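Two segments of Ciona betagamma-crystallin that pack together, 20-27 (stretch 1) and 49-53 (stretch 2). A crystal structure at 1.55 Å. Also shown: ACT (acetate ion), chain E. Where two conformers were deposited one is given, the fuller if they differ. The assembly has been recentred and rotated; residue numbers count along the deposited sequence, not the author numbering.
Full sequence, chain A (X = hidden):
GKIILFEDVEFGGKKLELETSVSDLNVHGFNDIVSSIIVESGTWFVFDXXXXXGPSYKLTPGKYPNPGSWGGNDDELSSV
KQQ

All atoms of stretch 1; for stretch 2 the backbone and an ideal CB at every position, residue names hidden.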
# COMPACT_ATOMS: atom_id res chain seq x y z
N THR A 20 3.25 10.50 -3.39
CA THR A 20 2.09 11.12 -4.02
C THR A 20 1.07 10.01 -4.21
O THR A 20 1.42 8.84 -4.14
CB THR A 20 2.48 11.73 -5.39
OG1 THR A 20 3.45 12.77 -5.19
CG2 THR A 20 1.30 12.32 -6.13
N SER A 21 -0.19 10.38 -4.43
CA SER A 21 -1.25 9.42 -4.65
C SER A 21 -1.03 8.73 -5.98
O SER A 21 -0.41 9.29 -6.88
CB SER A 21 -2.61 10.12 -4.56
OG SER A 21 -2.78 10.75 -3.29
N VAL A 22 -1.51 7.49 -6.09
CA VAL A 22 -1.40 6.70 -7.31
C VAL A 22 -2.72 5.98 -7.51
O VAL A 22 -3.04 5.09 -6.72
CB VAL A 22 -0.26 5.66 -7.23
CG1 VAL A 22 -0.28 4.76 -8.45
CG2 VAL A 22 1.09 6.37 -7.09
N SER A 23 -3.46 6.37 -8.54
CA SER A 23 -4.80 5.82 -8.79
C SER A 23 -4.77 4.41 -9.36
O SER A 23 -5.77 3.69 -9.30
CB SER A 23 -5.59 6.73 -9.74
OG SER A 23 -6.74 6.08 -10.26
N ASP A 24 -3.64 4.02 -9.96
CA ASP A 24 -3.53 2.71 -10.59
C ASP A 24 -2.12 2.17 -10.42
O ASP A 24 -1.21 2.53 -11.18
CB ASP A 24 -3.90 2.82 -12.07
CG ASP A 24 -3.73 1.52 -12.83
OD1 ASP A 24 -3.57 0.45 -12.21
OD2 ASP A 24 -3.76 1.58 -14.08
N LEU A 25 -1.94 1.29 -9.44
CA LEU A 25 -0.59 0.74 -9.17
C LEU A 25 0.04 -0.00 -10.33
O LEU A 25 1.24 -0.21 -10.31
CB LEU A 25 -0.59 -0.14 -7.91
CG LEU A 25 -0.66 0.61 -6.57
CD1 LEU A 25 -0.83 -0.38 -5.50
CD2 LEU A 25 0.58 1.47 -6.29
N ASN A 26 -0.75 -0.41 -11.32
CA ASN A 26 -0.21 -1.01 -12.56
C ASN A 26 0.82 -0.14 -13.27
O ASN A 26 1.72 -0.66 -13.94
CB ASN A 26 -1.31 -1.32 -13.55
CG ASN A 26 -2.11 -2.55 -13.19
OD1 ASN A 26 -1.59 -3.67 -13.15
ND2 ASN A 26 -3.40 -2.36 -12.97
N VAL A 27 0.69 1.18 -13.15
CA VAL A 27 1.62 2.09 -13.82
C VAL A 27 3.05 1.85 -13.35
O VAL A 27 4.01 2.09 -14.09
CB VAL A 27 1.24 3.58 -13.64
CG1 VAL A 27 -0.18 3.85 -14.14
CG2 VAL A 27 1.39 4.01 -12.20
N UNK A 49 -9.38 -1.58 -5.00
CA UNK A 49 -9.67 -1.27 -6.40
C UNK A 49 -8.83 -0.09 -6.85
O UNK A 49 -8.28 0.66 -6.02
CB UNK A 49 -11.16 -0.97 -6.60
N UNK A 50 -8.74 0.08 -8.17
CA UNK A 50 -8.10 1.24 -8.76
C UNK A 50 -8.99 2.46 -8.52
O UNK A 50 -10.18 2.34 -8.21
CB UNK A 50 -7.84 1.03 -10.25
N UNK A 51 -8.40 3.64 -8.62
CA UNK A 51 -9.16 4.88 -8.52
C UNK A 51 -9.66 5.22 -7.13
O UNK A 51 -10.69 5.87 -7.00
CB UNK A 51 -10.36 4.81 -9.47
N UNK A 52 -8.91 4.84 -6.09
CA UNK A 52 -9.27 5.19 -4.74
C UNK A 52 -10.67 4.70 -4.42
O UNK A 52 -11.53 5.46 -3.96
CB UNK A 52 -9.17 6.70 -4.53
N UNK A 53 -10.89 3.41 -4.68
CA UNK A 53 -12.21 2.83 -4.54
C UNK A 53 -12.03 1.39 -4.17
O UNK A 53 -10.91 0.91 -4.14
CB UNK A 53 -13.04 2.98 -5.82
C ACT E . -1.63 7.21 -11.34
O ACT E . -2.30 8.02 -10.63
OXT ACT E . -2.08 6.04 -11.45
CH3 ACT E . -0.34 7.59 -11.99

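Position 49 points its CA-to-CB bond away from stretch 1. Nothing of stretch 1 lies within 5.5 Å of the ideal CB, so this side sets no demand, and many side chains would fit. The backbone is extended, with phi/psi of -108/163. The deposited residue is Asp49. Its carboxylate makes no contact with stretch 1, while Asp49 N donates to the carbonyl O of position 53, with 3.0 Å between Asp49 N and that O of 53.

Position 50 is more constrained. Its CA-to-CB bond runs sideways to stretch 1, and the ideal CB of position 50 sits 3.5 Å from Ser23 O and 4.6 Å from Asp24 CA. A long side chain could extend past this backbone toward Asp24 and Asn26. Asp24 OD1 offers a negative charge, which would suit lysine or arginine. However, Asp24 OD1 already accepts from Asn26 N at 3.1 Å and from Asn26 ND2 at 2.9 Å. The amide ND2 is a donor, so glutamine or glutamate could also be accommodated. The deposited residue is Glu50, with chi1 in m and chi2 in t. Its end comes nearer to stretch 1 than its CA-to-CB direction suggests. Glu50 OE1 lies 3.2 Å from Asn26 ND2. Glu50 OE1 is also 3.5 Å from Asp24 OD1, and this is a close approach of like charges, not a hydrogen bond.

Position 51 has phi/psi of 72/32. Positive phi by itself favours glycine, although asparagine or aspartate can also adopt it. The CA-to-CB bond would point away from stretch 1. The ideal CB of position 51 would be 3.9 Å from Ser23 OG, so a CB alone would not clash with Ser23 OG; the positive phi is the stronger argument for glycine. The backbone does the work here: the N of position 51 donates to Ser23 O at 2.7 Å, with a nearly straight N-H...O angle of 171°. This is the only assigned hydrogen bond between the stretches. The deposited residue is Gly51. Gly51 CA is 4.5 Å from Ser23 CA, which brings the two backbones close.

Position 52 also has positive phi, at 56/52, which is less usual for a residue with a CB. Asparagine or glycine would suit the backbone alone. The CA-to-CB bond runs sideways, and no atom of stretch 1 is within 5.5 Å of the ideal CB. A short side chain would therefore fall short. A long or aromatic one could reach the side chains of Ser21 and Ser23 and the backbone of Val22 and Ser23. The deposited residue is Phe52, with chi1 of -43°. Its ring reaches across: Phe52 CZ is 3.7 Å from Ser23 CA and 3.9 Å from Ser21 CB, and Phe52 CE2 is 3.7 Å from Val22 O. The ring meets these atoms obliquely.

Position 53 is out of reach of stretch 1, and its backbone is extended at -150/176. Many residues would do. A small hydroxyl could turn back to its own stretch. The deposited residue is Ser53, and Ser53 OG donates to Glu50 O at 2.7 Å.

Stretch 2, residues 49-53: DEGFS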
# COMPACT_ATOMS: atom_id res chain seq x y z
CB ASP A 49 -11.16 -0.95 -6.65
CG ASP A 49 -12.08 -2.16 -6.45
OD1 ASP A 49 -11.57 -3.30 -6.26
OD2 ASP A 49 -13.32 -1.93 -6.50
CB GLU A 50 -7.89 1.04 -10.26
CG GLU A 50 -7.00 -0.15 -10.61
CD GLU A 50 -6.83 -0.32 -12.11
OE1 GLU A 50 -6.45 -1.43 -12.56
OE2 GLU A 50 -7.10 0.65 -12.84
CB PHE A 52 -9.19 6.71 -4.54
CG PHE A 52 -7.97 7.32 -5.14
CD1 PHE A 52 -8.07 8.37 -6.04
CD2 PHE A 52 -6.72 6.81 -4.86
CE1 PHE A 52 -6.95 8.92 -6.61
CE2 PHE A 52 -5.59 7.37 -5.42
CZ PHE A 52 -5.70 8.41 -6.29
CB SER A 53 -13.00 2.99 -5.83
OG SER A 53 -12.50 2.14 -6.85
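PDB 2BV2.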